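Long-range contact in general secretion pathway protein H (Vibrio cholerae, PDB 4DQ9), which is a minor pseudopilin of the type II secretion system, part of the pseudopilus tip complex critical for recognising and binding secreted proteins such as proteases and toxins: residues A[6-10]-A[129-133]. Numbering follows the deposited sequence.
Sequences AKISA and SIFPK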
loop_
_atom_site.group_PDB
_atom_site.type_symbol
_atom_site.label_atom_id
_atom_site.label_comp_id
_atom_site.label_asym_id
_atom_site.label_seq_id
_atom_site.Cartn_x
_atom_site.Cartn_y
_atom_site.Cartn_z
ATOM N N ALA A 6 -12.736 -27.105 -2.811
ATOM C CA ALA A 6 -11.759 -26.405 -1.967
ATOM C C ALA A 6 -10.341 -26.611 -2.503
ATOM O O ALA A 6 -9.517 -25.693 -2.565
ATOM C CB ALA A 6 -11.858 -26.925 -0.518
ATOM N N LYS A 7 -9.999 -27.832 -2.880
ATOM C CA LYS A 7 -8.711 -28.142 -3.470
ATOM C C LYS A 7 -8.442 -27.282 -4.739
ATOM O O LYS A 7 -7.422 -26.710 -4.927
ATOM C CB LYS A 7 -8.616 -29.592 -3.851
ATOM C CG LYS A 7 -7.270 -29.966 -4.453
ATOM C CD LYS A 7 -7.100 -31.474 -4.562
ATOM C CE LYS A 7 -5.821 -31.760 -5.350
ATOM N NZ LYS A 7 -5.649 -33.219 -5.510
ATOM N N ILE A 8 -9.406 -27.290 -5.625
ATOM C CA ILE A 8 -9.312 -26.612 -6.918
ATOM C C ILE A 8 -9.119 -25.131 -6.636
ATOM O O ILE A 8 -8.303 -24.447 -7.380
ATOM C CB ILE A 8 -10.604 -26.848 -7.727
ATOM C CG1 ILE A 8 -10.620 -28.272 -8.233
ATOM C CG2 ILE A 8 -10.714 -25.822 -8.874
ATOM C CD1 ILE A 8 -11.908 -28.634 -8.985
ATOM N N SER A 9 -9.866 -24.605 -5.650
ATOM C CA SER A 9 -9.758 -23.157 -5.301
ATOM C C SER A 9 -8.405 -22.855 -4.685
ATOM O O SER A 9 -7.816 -21.766 -5.032
ATOM C CB SER A 9 -10.843 -22.706 -4.362
ATOM O OG SER A 9 -12.064 -22.716 -4.989
ATOM N N ALA A 10 -7.816 -23.787 -3.981
ATOM C CA ALA A 10 -6.502 -23.528 -3.363
ATOM C C ALA A 10 -5.434 -23.595 -4.463
ATOM O O ALA A 10 -4.520 -22.738 -4.549
ATOM C CB ALA A 10 -6.219 -24.551 -2.219
ATOM N N SER A 129 -6.431 -20.083 3.898
ATOM C CA SER A 129 -7.037 -21.401 3.799
ATOM C C SER A 129 -8.421 -21.311 3.243
ATOM O O SER A 129 -9.137 -20.285 3.366
ATOM C CB SER A 129 -7.012 -22.048 5.121
ATOM O OG SER A 129 -7.982 -21.581 5.884
ATOM N N ILE A 130 -8.797 -22.396 2.588
ATOM C CA ILE A 130 -10.076 -22.496 1.795
ATOM C C ILE A 130 -10.687 -23.811 2.197
ATOM O O ILE A 130 -10.055 -24.844 2.109
ATOM C CB ILE A 130 -9.877 -22.397 0.287
ATOM C CG1 ILE A 130 -9.237 -21.026 -0.161
ATOM C CG2 ILE A 130 -11.252 -22.596 -0.575
ATOM C CD1 ILE A 130 -8.701 -20.936 -1.602
ATOM N N PHE A 131 -11.926 -23.766 2.524
ATOM C CA PHE A 131 -12.575 -24.870 3.181
ATOM C C PHE A 131 -14.095 -24.824 3.138
ATOM O O PHE A 131 -14.697 -23.807 2.970
ATOM C CB PHE A 131 -12.138 -24.979 4.620
ATOM C CG PHE A 131 -12.300 -23.693 5.379
ATOM C CD1 PHE A 131 -11.336 -22.711 5.297
ATOM C CD2 PHE A 131 -13.448 -23.409 6.127
ATOM C CE1 PHE A 131 -11.423 -21.536 5.988
ATOM C CE2 PHE A 131 -13.581 -22.200 6.835
ATOM C CZ PHE A 131 -12.606 -21.221 6.735
ATOM N N PRO A 132 -14.723 -25.991 3.280
ATOM C CA PRO A 132 -16.152 -26.018 3.162
ATOM C C PRO A 132 -16.809 -25.275 4.349
ATOM O O PRO A 132 -16.390 -25.352 5.566
ATOM C CB PRO A 132 -16.493 -27.503 3.267
ATOM C CG PRO A 132 -15.304 -28.147 2.754
ATOM C CD PRO A 132 -14.166 -27.344 3.282
ATOM N N LYS A 133 -17.922 -24.623 4.004
ATOM C CA LYS A 133 -18.813 -23.963 5.050
ATOM C C LYS A 133 -19.191 -24.994 6.115
ATOM O O LYS A 133 -19.529 -26.095 5.782
ATOM C CB LYS A 133 -20.038 -23.285 4.444
ATOM C CG LYS A 133 -20.868 -22.469 5.349
ATOM C CD LYS A 133 -22.083 -21.823 4.600
ATOM C CE LYS A 133 -21.744 -21.095 3.360
ATOM N NZ LYS A 133 -22.994 -20.821 2.571
#
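In the pseudopilin fold a long N-terminal helix lies against antiparallel beta-sheet, and here Ile130 of strand 126-132 rests on Ala6, Ser9 and Ala10 near the start of helix 2-27. The two short segments run nearly antiparallel, at 162°, with their axes 7.6 Å apart at closest approach. Such a short spacing suits a helix face built from two alanines and a serine, whose small side chains let the branched isoleucine come down almost to the helix backbone. CG2 of Ile130, set anti to the backbone N, packs against CB of Ser9 at 3.8 Å and lies 4.4 Å from CB of Ala6. The other branch, extended through CG1 (chi2 167°), carries CD1 over the peptide between Ser9 and Ala10, 3.6 Å from Ser9 O and 4.4 Å from Ala10 CB. Ser9 offers its methylene to this apolar patch, while its OG hydrogen-bonds back to the carbonyl of Glu5 one turn earlier, so its polar end is satisfied within the helix. No hydrogen bond joins the two segments; backbone hydrogen bonds tie the strand to its sheet neighbours, Ile130 to Trp141 and Phe131 to Gln72. Leu71 on one neighbouring strand touches Ala6 and Ser9, and Trp141 on the other touches Ala10, so side chains of both strands also reach this face of the helix. The side chain of Phe131 leaves the backbone on the side away from the helix, and its CA lies 5.4 Å from that of Ala6. Small enough for so close an approach, Ala6 points its methyl at the strand backbone, with CB 3.8 Å from Ile130 O and 4.5 Å from Pro132 CD.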